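Local coordinates for phage-related protein (Bordetella bronchiseptica RB50, PDB 3BJQ) that is not functionally characterised but probably serves as a phage major capsid protein, building the shell that encloses the viral genome, at residues Ala41-Lys46 with Tyr80-Ser85; Gly45-Phe50 with Tyr265-Glu270; Ala139-Lys144 with Glu167-Ser172; Met175-Leu180 with Val245-Val250. All coordinates share one frame; numbering follows the deposited sequence.

Contact 1: residues Ala41-Lys46 with Tyr80-Ser85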
loop_
_atom_site.group_PDB
_atom_site.type_symbol
_atom_site.label_atom_id
_atom_site.label_comp_id
_atom_site.label_asym_id
_atom_site.label_seq_id
_atom_site.Cartn_x
_atom_site.Cartn_y
_atom_site.Cartn_z
ATOM N N ALA E 41 -33.359 -15.199 5.624
ATOM C CA ALA E 41 -33.159 -15.766 4.285
ATOM C C ALA E 41 -34.475 -16.076 3.580
ATOM O O ALA E 41 -34.549 -16.005 2.352
ATOM C CB ALA E 41 -32.328 -17.030 4.384
ATOM N N GLN E 42 -35.499 -16.447 4.348
ATOM C CA GLN E 42 -36.802 -16.869 3.799
ATOM C C GLN E 42 -37.804 -15.723 3.615
ATOM O O GLN E 42 -37.981 -14.885 4.513
ATOM C CB GLN E 42 -37.465 -17.921 4.709
ATOM C CG GLN E 42 -36.769 -19.295 4.820
ATOM C CD GLN E 42 -37.500 -20.269 5.789
ATOM O OE1 GLN E 42 -38.433 -19.885 6.510
ATOM N NE2 GLN E 42 -37.069 -21.535 5.795
ATOM N N TYR E 43 -38.477 -15.726 2.462
ATOM C CA TYR E 43 -39.542 -14.768 2.162
ATOM C C TYR E 43 -40.842 -15.078 2.906
ATOM O O TYR E 43 -41.667 -14.186 3.137
ATOM C CB TYR E 43 -39.839 -14.720 0.665
ATOM C CG TYR E 43 -38.918 -13.809 -0.074
ATOM C CD1 TYR E 43 -37.666 -14.232 -0.476
ATOM C CD2 TYR E 43 -39.292 -12.512 -0.362
ATOM C CE1 TYR E 43 -36.797 -13.374 -1.157
ATOM C CE2 TYR E 43 -38.438 -11.651 -1.040
ATOM C CZ TYR E 43 -37.198 -12.093 -1.432
ATOM O OH TYR E 43 -36.356 -11.249 -2.065
ATOM N N GLY E 44 -41.022 -16.341 3.280
ATOM C CA GLY E 44 -42.161 -16.765 4.081
ATOM C C GLY E 44 -41.665 -17.617 5.236
ATOM O O GLY E 44 -40.674 -18.341 5.110
ATOM N N GLY E 45 -42.324 -17.521 6.382
ATOM C CA GLY E 45 -41.895 -18.305 7.531
ATOM C C GLY E 45 -42.717 -17.987 8.748
ATOM O O GLY E 45 -43.834 -17.486 8.638
ATOM N N LYS E 46 -42.156 -18.282 9.913
ATOM C CA LYS E 46 -42.798 -17.998 11.181
ATOM C C LYS E 46 -41.950 -17.011 11.941
ATOM O O LYS E 46 -40.724 -17.113 11.921
ATOM C CB LYS E 46 -42.955 -19.273 12.004
ATOM C CG LYS E 46 -44.260 -20.047 11.746
ATOM C CD LYS E 46 -44.180 -20.961 10.590
ATOM C CE LYS E 46 -45.488 -21.728 10.442
ATOM N NZ LYS E 46 -46.637 -20.796 10.252
ATOM N N TYR E 80 -45.075 -14.923 8.776
ATOM C CA TYR E 80 -44.707 -13.651 8.183
ATOM C C TYR E 80 -44.548 -13.869 6.698
ATOM O O TYR E 80 -44.273 -14.981 6.250
ATOM C CB TYR E 80 -43.401 -13.100 8.768
ATOM C CG TYR E 80 -42.120 -13.750 8.254
ATOM C CD1 TYR E 80 -41.558 -13.375 7.037
ATOM C CD2 TYR E 80 -41.449 -14.687 9.021
ATOM C CE1 TYR E 80 -40.372 -13.936 6.595
ATOM C CE2 TYR E 80 -40.283 -15.268 8.586
ATOM C CZ TYR E 80 -39.748 -14.887 7.381
ATOM O OH TYR E 80 -38.595 -15.476 6.967
ATOM N N SER E 81 -44.672 -12.786 5.940
ATOM C CA SER E 81 -44.491 -12.863 4.517
ATOM C C SER E 81 -43.863 -11.570 4.009
ATOM O O SER E 81 -44.411 -10.469 4.183
ATOM C CB SER E 81 -45.812 -13.156 3.804
ATOM O OG SER E 81 -45.603 -13.279 2.401
ATOM N N ILE E 82 -42.691 -11.711 3.401
ATOM C CA ILE E 82 -42.003 -10.575 2.831
ATOM C C ILE E 82 -42.453 -10.564 1.379
ATOM O O ILE E 82 -42.255 -11.545 0.654
ATOM C CB ILE E 82 -40.477 -10.725 2.951
ATOM C CG1 ILE E 82 -40.062 -10.645 4.421
ATOM C CG2 ILE E 82 -39.754 -9.664 2.105
ATOM C CD1 ILE E 82 -38.648 -11.092 4.702
ATOM N N VAL E 83 -43.096 -9.478 0.965
ATOM C CA VAL E 83 -43.562 -9.350 -0.420
ATOM C C VAL E 83 -42.434 -8.743 -1.255
ATOM O O VAL E 83 -41.907 -7.675 -0.908
ATOM C CB VAL E 83 -44.875 -8.509 -0.534
ATOM C CG1 VAL E 83 -45.212 -8.183 -1.995
ATOM C CG2 VAL E 83 -46.042 -9.266 0.099
ATOM N N PRO E 84 -42.022 -9.444 -2.329
ATOM C CA PRO E 84 -41.027 -8.884 -3.218
ATOM C C PRO E 84 -41.557 -7.582 -3.799
ATOM O O PRO E 84 -42.587 -7.581 -4.463
ATOM C CB PRO E 84 -40.892 -9.947 -4.314
ATOM C CG PRO E 84 -41.353 -11.174 -3.720
ATOM C CD PRO E 84 -42.440 -10.783 -2.779
ATOM N N SER E 85 -40.873 -6.482 -3.539
ATOM C CA SER E 85 -41.396 -5.175 -3.918
ATOM C C SER E 85 -40.293 -4.297 -4.499
ATOM O O SER E 85 -40.120 -3.134 -4.089
ATOM C CB SER E 85 -42.033 -4.493 -2.698
ATOM O OG SER E 85 -42.969 -5.341 -2.036
HETATM O O HOH W 1 -43.771 -14.519 0.824
#

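Contact 2: residues Gly45-Phe50 with Tyr265-Glu270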
loop_
_atom_site.group_PDB
_atom_site.type_symbol
_atom_site.label_atom_id
_atom_site.label_comp_id
_atom_site.label_asym_id
_atom_site.label_seq_id
_atom_site.Cartn_x
_atom_site.Cartn_y
_atom_site.Cartn_z
ATOM N N GLY E 45 -42.324 -17.521 6.382
ATOM C CA GLY E 45 -41.895 -18.305 7.531
ATOM C C GLY E 45 -42.717 -17.987 8.748
ATOM O O GLY E 45 -43.834 -17.486 8.638
ATOM N N LYS E 46 -42.156 -18.282 9.913
ATOM C CA LYS E 46 -42.798 -17.998 11.181
ATOM C C LYS E 46 -41.950 -17.011 11.941
ATOM O O LYS E 46 -40.724 -17.113 11.921
ATOM C CB LYS E 46 -42.955 -19.273 12.004
ATOM C CG LYS E 46 -44.260 -20.047 11.746
ATOM C CD LYS E 46 -44.180 -20.961 10.590
ATOM C CE LYS E 46 -45.488 -21.728 10.442
ATOM N NZ LYS E 46 -46.637 -20.796 10.252
ATOM N N ILE E 47 -42.605 -16.065 12.611
ATOM C CA ILE E 47 -41.921 -15.073 13.414
ATOM C C ILE E 47 -41.404 -15.771 14.656
ATOM O O ILE E 47 -42.176 -16.419 15.370
ATOM C CB ILE E 47 -42.889 -13.915 13.855
ATOM C CG1 ILE E 47 -43.449 -13.166 12.641
ATOM C CG2 ILE E 47 -42.189 -12.946 14.823
ATOM C CD1 ILE E 47 -44.571 -12.202 12.966
ATOM N N LEU E 48 -40.113 -15.632 14.933
ATOM C CA LEU E 48 -39.559 -16.175 16.174
ATOM C C LEU E 48 -40.090 -15.282 17.269
ATOM O O LEU E 48 -39.799 -14.072 17.295
ATOM C CB LEU E 48 -38.038 -16.233 16.133
ATOM C CG LEU E 48 -37.420 -17.083 17.249
ATOM C CD1 LEU E 48 -37.819 -18.572 17.132
ATOM C CD2 LEU E 48 -35.922 -16.944 17.202
ATOM N N THR E 49 -40.894 -15.865 18.152
ATOM C CA THR E 49 -41.695 -15.121 19.126
ATOM C C THR E 49 -41.172 -15.311 20.543
ATOM O O THR E 49 -40.751 -16.397 20.930
ATOM C CB THR E 49 -43.174 -15.539 18.996
ATOM O OG1 THR E 49 -43.593 -15.326 17.642
ATOM C CG2 THR E 49 -44.105 -14.749 19.926
ATOM N N PHE E 50 -41.209 -14.232 21.311
ATOM C CA PHE E 50 -40.714 -14.228 22.665
ATOM C C PHE E 50 -41.828 -13.909 23.638
ATOM O O PHE E 50 -42.290 -12.773 23.730
ATOM C CB PHE E 50 -39.563 -13.229 22.778
ATOM C CG PHE E 50 -38.588 -13.333 21.641
ATOM C CD1 PHE E 50 -37.769 -14.440 21.524
ATOM C CD2 PHE E 50 -38.562 -12.377 20.653
ATOM C CE1 PHE E 50 -36.885 -14.555 20.480
ATOM C CE2 PHE E 50 -37.689 -12.464 19.606
ATOM C CZ PHE E 50 -36.823 -13.553 19.528
ATOM N N TYR E 265 -38.630 -6.654 15.155
ATOM C CA TYR E 265 -37.559 -6.606 14.173
ATOM C C TYR E 265 -38.147 -6.309 12.816
ATOM O O TYR E 265 -39.303 -6.614 12.568
ATOM C CB TYR E 265 -36.859 -7.979 14.064
ATOM C CG TYR E 265 -36.008 -8.280 15.264
ATOM C CD1 TYR E 265 -34.804 -7.610 15.454
ATOM C CD2 TYR E 265 -36.426 -9.194 16.237
ATOM C CE1 TYR E 265 -34.025 -7.857 16.595
ATOM C CE2 TYR E 265 -35.644 -9.452 17.382
ATOM C CZ TYR E 265 -34.461 -8.784 17.550
ATOM O OH TYR E 265 -33.681 -9.017 18.674
ATOM N N THR E 266 -37.335 -5.716 11.953
ATOM C CA THR E 266 -37.651 -5.638 10.534
ATOM C C THR E 266 -36.943 -6.867 9.906
ATOM O O THR E 266 -35.724 -6.923 9.798
ATOM C CB THR E 266 -37.232 -4.266 9.892
ATOM O OG1 THR E 266 -38.027 -3.187 10.440
ATOM C CG2 THR E 266 -37.392 -4.284 8.391
ATOM N N TYR E 267 -37.721 -7.894 9.592
ATOM C CA TYR E 267 -37.205 -9.097 8.931
ATOM C C TYR E 267 -36.801 -8.648 7.542
ATOM O O TYR E 267 -37.653 -8.169 6.783
ATOM C CB TYR E 267 -38.306 -10.187 8.873
ATOM C CG TYR E 267 -38.447 -11.027 10.137
ATOM C CD1 TYR E 267 -38.164 -10.496 11.398
ATOM C CD2 TYR E 267 -38.896 -12.321 10.079
ATOM C CE1 TYR E 267 -38.288 -11.248 12.551
ATOM C CE2 TYR E 267 -39.044 -13.087 11.248
ATOM C CZ TYR E 267 -38.719 -12.549 12.468
ATOM O OH TYR E 267 -38.854 -13.292 13.611
ATOM N N GLN E 268 -35.519 -8.771 7.200
ATOM C CA GLN E 268 -35.026 -8.233 5.948
ATOM C C GLN E 268 -34.149 -9.225 5.248
ATOM O O GLN E 268 -33.261 -9.803 5.851
ATOM C CB GLN E 268 -34.241 -6.939 6.169
ATOM C CG GLN E 268 -33.883 -6.243 4.859
ATOM C CD GLN E 268 -33.712 -4.749 5.015
ATOM O OE1 GLN E 268 -34.647 -4.052 5.415
ATOM N NE2 GLN E 268 -32.520 -4.246 4.693
ATOM N N ILE E 269 -34.391 -9.429 3.958
ATOM C CA ILE E 269 -33.590 -10.402 3.222
ATOM C C ILE E 269 -32.107 -10.043 3.294
ATOM O O ILE E 269 -31.734 -8.898 3.087
ATOM C CB ILE E 269 -34.031 -10.519 1.755
ATOM C CG1 ILE E 269 -35.474 -11.017 1.690
ATOM C CG2 ILE E 269 -33.095 -11.436 1.022
ATOM C CD1 ILE E 269 -35.710 -12.418 2.315
ATOM N N GLU E 270 -31.266 -11.037 3.571
ATOM C CA GLU E 270 -29.837 -10.801 3.771
ATOM C C GLU E 270 -29.222 -10.130 2.537
ATOM O O GLU E 270 -29.471 -10.532 1.414
ATOM C CB GLU E 270 -29.116 -12.114 4.078
ATOM C CG GLU E 270 -27.703 -11.938 4.623
ATOM C CD GLU E 270 -27.026 -13.268 4.986
ATOM O OE1 GLU E 270 -27.567 -14.357 4.632
ATOM O OE2 GLU E 270 -25.946 -13.217 5.632
HETATM O O HOH W 2 -37.910 -12.498 15.994
#

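Contact 3: residues Ala139-Lys144 with Glu167-Ser172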
loop_
_atom_site.group_PDB
_atom_site.type_symbol
_atom_site.label_atom_id
_atom_site.label_comp_id
_atom_site.label_asym_id
_atom_site.label_seq_id
_atom_site.Cartn_x
_atom_site.Cartn_y
_atom_site.Cartn_z
ATOM N N ALA E 139 -54.367 -6.835 27.948
ATOM C CA ALA E 139 -54.955 -5.710 28.677
ATOM C C ALA E 139 -53.995 -5.038 29.644
ATOM O O ALA E 139 -54.135 -3.842 29.880
ATOM C CB ALA E 139 -56.242 -6.163 29.425
ATOM N N ASP E 140 -53.034 -5.780 30.200
ATOM C CA ASP E 140 -52.034 -5.189 31.096
ATOM C C ASP E 140 -50.946 -4.404 30.350
ATOM O O ASP E 140 -50.123 -3.738 30.984
ATOM C CB ASP E 140 -51.358 -6.273 31.953
ATOM C CG ASP E 140 -52.307 -6.926 32.960
ATOM O OD1 ASP E 140 -53.539 -6.701 32.909
ATOM O OD2 ASP E 140 -51.803 -7.682 33.821
ATOM N N HIS E 141 -50.935 -4.493 29.021
ATOM C CA HIS E 141 -49.920 -3.824 28.172
ATOM C C HIS E 141 -50.480 -2.736 27.271
ATOM O O HIS E 141 -49.846 -2.337 26.296
ATOM C CB HIS E 141 -49.135 -4.873 27.374
ATOM C CG HIS E 141 -48.093 -5.549 28.199
ATOM N ND1 HIS E 141 -46.748 -5.304 28.042
ATOM C CD2 HIS E 141 -48.201 -6.368 29.268
ATOM C CE1 HIS E 141 -46.070 -5.979 28.951
ATOM N NE2 HIS E 141 -46.927 -6.629 29.711
ATOM N N LYS E 142 -51.651 -2.208 27.630
ATOM C CA LYS E 142 -52.218 -1.088 26.895
ATOM C C LYS E 142 -53.216 -0.315 27.734
ATOM O O LYS E 142 -53.786 -0.861 28.695
ATOM C CB LYS E 142 -52.879 -1.573 25.613
ATOM C CG LYS E 142 -53.947 -2.619 25.846
ATOM C CD LYS E 142 -54.716 -2.956 24.551
ATOM C CE LYS E 142 -55.643 -4.127 24.797
ATOM N NZ LYS E 142 -56.142 -4.748 23.555
ATOM N N VAL E 143 -53.400 0.961 27.369
ATOM C CA VAL E 143 -54.433 1.812 27.941
ATOM C C VAL E 143 -54.957 2.705 26.823
ATOM O O VAL E 143 -54.295 2.895 25.803
ATOM C CB VAL E 143 -53.888 2.651 29.130
ATOM C CG1 VAL E 143 -53.073 3.829 28.642
ATOM C CG2 VAL E 143 -55.015 3.122 30.011
ATOM N N LYS E 144 -56.176 3.192 26.991
ATOM C CA LYS E 144 -56.791 4.103 26.053
ATOM C C LYS E 144 -57.274 5.286 26.860
ATOM O O LYS E 144 -58.179 5.156 27.668
ATOM C CB LYS E 144 -57.964 3.435 25.360
ATOM C CG LYS E 144 -58.461 4.185 24.165
ATOM C CD LYS E 144 -59.455 3.353 23.408
ATOM C CE LYS E 144 -59.960 4.098 22.201
ATOM N NZ LYS E 144 -60.943 3.281 21.457
ATOM N N GLU E 167 -43.366 -0.115 34.528
ATOM C CA GLU E 167 -43.551 -1.207 35.476
ATOM C C GLU E 167 -44.120 -2.437 34.795
ATOM O O GLU E 167 -43.653 -3.540 35.067
ATOM C CB GLU E 167 -44.467 -0.791 36.645
ATOM C CG GLU E 167 -43.851 0.234 37.599
ATOM N N ALA E 168 -45.137 -2.265 33.948
ATOM C CA ALA E 168 -45.765 -3.398 33.256
ATOM C C ALA E 168 -44.732 -4.211 32.499
ATOM O O ALA E 168 -44.689 -5.432 32.610
ATOM C CB ALA E 168 -46.840 -2.930 32.307
ATOM N N ILE E 169 -43.890 -3.521 31.732
ATOM C CA ILE E 169 -42.857 -4.162 30.933
ATOM C C ILE E 169 -41.774 -4.785 31.804
ATOM O O ILE E 169 -41.474 -5.964 31.664
ATOM C CB ILE E 169 -42.190 -3.164 29.957
ATOM C CG1 ILE E 169 -43.198 -2.693 28.897
ATOM C CG2 ILE E 169 -40.970 -3.783 29.312
ATOM C CD1 ILE E 169 -42.717 -1.444 28.119
ATOM N N ALA E 170 -41.173 -3.997 32.691
ATOM C CA ALA E 170 -40.059 -4.471 33.515
ATOM C C ALA E 170 -40.430 -5.701 34.354
ATOM O O ALA E 170 -39.585 -6.585 34.595
ATOM C CB ALA E 170 -39.534 -3.354 34.403
ATOM N N ASP E 171 -41.679 -5.742 34.803
ATOM C CA ASP E 171 -42.160 -6.863 35.563
ATOM C C ASP E 171 -42.323 -8.088 34.680
ATOM O O ASP E 171 -42.135 -9.222 35.158
ATOM C CB ASP E 171 -43.488 -6.520 36.259
ATOM C CG ASP E 171 -43.317 -5.504 37.412
ATOM O OD1 ASP E 171 -42.160 -5.157 37.780
ATOM O OD2 ASP E 171 -44.360 -5.044 37.947
ATOM N N SER E 172 -42.668 -7.870 33.410
ATOM C CA SER E 172 -42.898 -8.980 32.482
ATOM C C SER E 172 -41.620 -9.615 31.967
ATOM O O SER E 172 -41.543 -10.831 31.798
ATOM C CB SER E 172 -43.735 -8.524 31.295
ATOM O OG SER E 172 -45.071 -8.319 31.689
#

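Contact 4: residues Met175-Leu180 with Val245-Val250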
loop_
_atom_site.group_PDB
_atom_site.type_symbol
_atom_site.label_atom_id
_atom_site.label_comp_id
_atom_site.label_asym_id
_atom_site.label_seq_id
_atom_site.Cartn_x
_atom_site.Cartn_y
_atom_site.Cartn_z
HETATM N N MSE E 175 -36.371 -6.391 32.453
HETATM C CA MSE E 175 -35.537 -5.317 31.944
HETATM C C MSE E 175 -36.383 -4.075 31.820
HETATM O O MSE E 175 -37.591 -4.158 31.575
HETATM C CB MSE E 175 -34.949 -5.644 30.565
HETATM C CG MSE E 175 -33.953 -6.746 30.607
HETATM SE SE MSE E 175 -33.363 -7.342 28.909
HETATM C CE MSE E 175 -34.910 -7.873 28.239
ATOM N N GLU E 176 -35.730 -2.924 31.983
ATOM C CA GLU E 176 -36.392 -1.625 31.822
ATOM C C GLU E 176 -36.616 -1.391 30.342
ATOM O O GLU E 176 -35.743 -1.732 29.530
ATOM C CB GLU E 176 -35.512 -0.482 32.370
ATOM C CG GLU E 176 -35.248 -0.541 33.891
ATOM C CD GLU E 176 -36.501 -0.281 34.762
ATOM O OE1 GLU E 176 -37.300 0.638 34.450
ATOM O OE2 GLU E 176 -36.673 -1.005 35.766
ATOM N N PRO E 177 -37.781 -0.823 29.978
ATOM C CA PRO E 177 -37.926 -0.410 28.586
ATOM C C PRO E 177 -36.910 0.688 28.297
ATOM O O PRO E 177 -36.580 1.458 29.195
ATOM C CB PRO E 177 -39.359 0.118 28.516
ATOM C CG PRO E 177 -39.737 0.436 29.882
ATOM C CD PRO E 177 -38.982 -0.512 30.769
ATOM N N ASN E 178 -36.393 0.730 27.074
ATOM C CA ASN E 178 -35.373 1.707 26.702
ATOM C C ASN E 178 -35.747 2.600 25.523
ATOM O O ASN E 178 -34.926 3.416 25.077
ATOM C CB ASN E 178 -34.042 0.996 26.428
ATOM C CG ASN E 178 -34.160 -0.057 25.365
ATOM O OD1 ASN E 178 -35.238 -0.278 24.813
ATOM N ND2 ASN E 178 -33.053 -0.711 25.062
ATOM N N ARG E 179 -36.972 2.451 25.031
ATOM C CA ARG E 179 -37.468 3.257 23.938
ATOM C C ARG E 179 -38.813 3.827 24.302
ATOM O O ARG E 179 -39.710 3.073 24.640
ATOM C CB ARG E 179 -37.724 2.430 22.690
ATOM C CG ARG E 179 -36.546 1.858 22.052
ATOM C CD ARG E 179 -35.722 2.870 21.284
ATOM N NE ARG E 179 -34.618 2.124 20.700
ATOM C CZ ARG E 179 -33.530 1.772 21.370
ATOM N NH1 ARG E 179 -33.365 2.151 22.626
ATOM N NH2 ARG E 179 -32.594 1.064 20.767
ATOM N N LEU E 180 -38.960 5.141 24.201
ATOM C CA LEU E 180 -40.280 5.769 24.363
ATOM C C LEU E 180 -40.568 6.518 23.074
ATOM O O LEU E 180 -39.767 7.345 22.667
ATOM C CB LEU E 180 -40.320 6.686 25.601
ATOM C CG LEU E 180 -41.703 7.157 26.111
ATOM C CD1 LEU E 180 -41.681 7.358 27.619
ATOM C CD2 LEU E 180 -42.102 8.420 25.431
ATOM N N VAL E 245 -48.818 7.184 22.304
ATOM C CA VAL E 245 -47.531 7.056 22.981
ATOM C C VAL E 245 -47.267 5.571 23.107
ATOM O O VAL E 245 -48.206 4.805 23.279
ATOM C CB VAL E 245 -47.558 7.741 24.340
ATOM C CG1 VAL E 245 -46.277 7.454 25.131
ATOM C CG2 VAL E 245 -47.775 9.244 24.114
ATOM N N TRP E 246 -46.012 5.162 22.963
ATOM C CA TRP E 246 -45.652 3.750 23.042
ATOM C C TRP E 246 -44.337 3.632 23.817
ATOM O O TRP E 246 -43.506 4.516 23.736
ATOM C CB TRP E 246 -45.519 3.188 21.637
ATOM C CG TRP E 246 -44.987 1.784 21.547
ATOM C CD1 TRP E 246 -45.721 0.631 21.443
ATOM C CD2 TRP E 246 -43.604 1.383 21.516
ATOM N NE1 TRP E 246 -44.886 -0.447 21.366
ATOM C CE2 TRP E 246 -43.584 -0.021 21.407
ATOM C CE3 TRP E 246 -42.383 2.076 21.578
ATOM C CZ2 TRP E 246 -42.392 -0.754 21.361
ATOM C CZ3 TRP E 246 -41.197 1.353 21.538
ATOM C CH2 TRP E 246 -41.214 -0.057 21.420
ATOM N N LEU E 247 -44.174 2.546 24.563
ATOM C CA LEU E 247 -42.933 2.249 25.277
ATOM C C LEU E 247 -42.514 0.831 24.994
ATOM O O LEU E 247 -43.352 -0.038 24.921
ATOM C CB LEU E 247 -43.127 2.291 26.776
ATOM C CG LEU E 247 -42.939 3.578 27.563
ATOM C CD1 LEU E 247 -44.221 4.437 27.546
ATOM C CD2 LEU E 247 -42.581 3.138 28.974
ATOM N N GLY E 248 -41.216 0.569 24.936
ATOM C CA GLY E 248 -40.774 -0.794 24.719
ATOM C C GLY E 248 -39.337 -1.025 25.073
ATOM O O GLY E 248 -38.561 -0.081 25.236
ATOM N N TYR E 249 -39.018 -2.298 25.264
ATOM C CA TYR E 249 -37.638 -2.752 25.313
ATOM C C TYR E 249 -37.309 -3.198 23.892
ATOM O O TYR E 249 -37.910 -4.138 23.373
ATOM C CB TYR E 249 -37.399 -3.908 26.294
ATOM C CG TYR E 249 -36.014 -4.453 26.111
ATOM C CD1 TYR E 249 -34.925 -3.779 26.610
ATOM C CD2 TYR E 249 -35.784 -5.609 25.367
ATOM C CE1 TYR E 249 -33.631 -4.248 26.403
ATOM C CE2 TYR E 249 -34.493 -6.082 25.148
ATOM C CZ TYR E 249 -33.419 -5.407 25.684
ATOM O OH TYR E 249 -32.127 -5.872 25.489
ATOM N N VAL E 250 -36.373 -2.473 23.271
ATOM C CA VAL E 250 -35.855 -2.766 21.926
ATOM C C VAL E 250 -34.371 -2.997 22.113
ATOM O O VAL E 250 -33.654 -2.145 22.693
ATOM C CB VAL E 250 -36.090 -1.581 20.972
ATOM C CG1 VAL E 250 -35.659 -1.912 19.521
ATOM C CG2 VAL E 250 -37.552 -1.179 20.989
#

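Contact 1: residues Ala41-Lys46 with Tyr80-Ser85
Tyr80 lays one face of its ring against the backbone of the neighbouring strand: the N of Gly45 sits over the ring centre, 3.7 Å above its plane, and the carbonyl carbon of Gly44 lies on that face nearer the rim. CG of Tyr80 lies between the backbone N and the carbonyl carbon (chi1 77°), and the ring lies against the glycines; because Gly45 has no side chain, Tyr80 CE2 reaches Gly45 CA at 3.6 Å. The hydroxyl donates from above the carbonyl plane to the O of Gln42, in the residues before the strand, with Tyr80 OH to Gln42 O at 2.6 Å. The Tyr43 ring crosses Ile82 at about a right angle; Tyr43 CD2 meets Ile82 CG2 at 3.8 Å, while Ile82 O lies at the ring edge. The Tyr43 hydroxyl is bound by Asp294 of strand 286-299. Two mutual bonds between Gly45 and Tyr80 make the antiparallel ladder, and a nearly straight one from Ile82 N to Tyr43 O (2.7 Å, 176°) continues it just beyond the strand ends. The ladder's place ahead of the long helix 105-131 is consistent with the base of an HK97-type E-loop. Tyr80 thus spends its backbone N, its backbone O and its phenol on the facing segment, so the residues at Gln42 are tied to the strand and the ring is held through its backbone and its hydroxyl.

Contact 2: residues Gly45-Phe50 with Tyr265-Glu270
Ile47 and Tyr267 bring the two backbones no nearer than 8.8 Å between their CA atoms, strands 45-49 and 265-269 running roughly antiparallel at 144° with no backbone hydrogen bond between them. Tyr267 spans the gap. Its CG stands anti to the carbonyl carbon (chi1 -83°), and the hydroxyl at the end of the ring accepts a bond from Leu48 N, with Tyr267 OH to Leu48 N at 3.0 Å. Water 2, lying in the plane of the ring at its edge, takes the phenol proton (Tyr267 OH to water 2, 2.7 Å) and itself donates to Leu48 O at 2.8 Å. Ile47 meets the same hydroxyl through its branch methyl, Ile47 CG2 to Tyr267 OH being 3.6 Å. Beyond the water, Phe50 CE2 approaches the edge of the Tyr265 ring at 4.3 Å from Tyr265 CE2, a loose apolar touch; the Tyr265 hydroxyl itself is held by Glu260 O. The ring of Tyr267 also packs edge-to-face with Tyr80, on the strand that pairs with 44-49. That strand bonds to the backbone of Ile47 and Thr49 on either side of Leu48, so the phenol and its water reach the intervening peptide polar groups from the other sheet. Accepting one proton while giving its own, the Tyr267 hydroxyl is used in both senses, which is consistent with a neutral phenol linking the two sheets.

Contact 3: residues Ala139-Lys144 with Glu167-Ser172
The imidazole of His141 meets helix 158-173 with its edge: Ser172 OG lies in the plane of the ring, 3.2 Å from His141 NE2, in a hydrogen bond that either group could donate. Ala168 O and Ile169 CA approach the same end of the ring obliquely, the former 3.9 Å from His141 NE2 and the latter 4.2 Å from His141 CE1. CG of the histidine is anti to its carbonyl carbon (chi1 -79°), and the ring reaches across to the helix although the CB itself does not point at it. At the other nitrogen, ND1 is hydrogen-bonded to Gly305 O, which can only accept, so ND1 probably carries a proton. The buried ring is therefore gripped at both nitrogens, between a helix and the start of a strand. That strand, 305-309, pairs in parallel with 142-144, the outermost strand at one end of a six-stranded mixed sheet; helix 158-173 packs on this sheet, with Ala168 and Ile169 both touching Tyr306. This sheet-and-helix unit is consistent with the A-domain of an HK97-like coat protein. On the helix, Ser172 OG stands anti to its carbonyl carbon (chi1 -73°), and it also lies 3.1 Å from Ala168 O, one turn earlier. Asp140, just before His141, adds a plain van der Waals contact, its backbone O resting 3.6 Å from Ala168 CB.

Contact 4: residues Met175-Leu180 with Val245-Val250
A classic beta bulge joins strand 179-183 to strand 245-248 in the central sheet: Asn178 and Arg179 both face Gly248, whose O accepts from Asn178 N and from Arg179 N, each 3.0 Å away. From within the bulge, the side chain of Asn178 extends the pairing to Val250. Its CG sits between the backbone N and the carbonyl carbon (chi1 57°), and the amide grips the peptide groups of Val250 twice: Val250 N points straight at a lone pair of Asn178 OD1 (2.9 Å, 174°), and Asn178 ND2 donates to Val250 O at 2.8 Å. Arg179 crosses Val250 at about a right angle, with Arg179 CG packed tightly at 3.4 Å from Val250 CG2, while Arg179 CB meets the edge of the Trp246 ring. Its guanidinium bonds back to Asn178 O through NH1, and NH2 forms a salt bridge with Asp252. On the other side of the sheet Leu180 and Leu247 lie side by side, covered by helix 158-173. At the far end, Met175, a selenomethionine, rests over one face of the Tyr249 ring in a Met-aromatic contact, with Met175 CE 3.6 Å above its plane and the SE 4.1 Å from its centroid. The Asn178 amide, working as donor and acceptor like one more peptide group, continues the ladder where the backbones part, so a buried polar side chain is satisfied by the chain it holds, and the charge of buried Arg179 is probably balanced by Asp252.

The contacts fall into two pairs. Contacts 1 and 2 share Gly45 and Lys46 of strand 44-49, and meet where Tyr80 CE2 lies 3.6 Å from Tyr267 CD2, so the two-stranded ladder packs against the sheet holding strand 264-269. Contacts 3 and 4, with centres about 11 Å apart, belong to the six-stranded sheet and its helix; Ile169 CD1 touches Pro177 CB at 3.7 Å. Between the pairs, the nearest atoms of contacts 2 and 4 are about 7 Å apart, whereas the centres of contacts 1 and 3 are about 30 Å apart. Tetraethylene glycol, probably from the crystallisation liquor, is bound near Tyr249 of contact 4 and also hydrogen-bonds Gln268 of contact 2; these need not be one molecule.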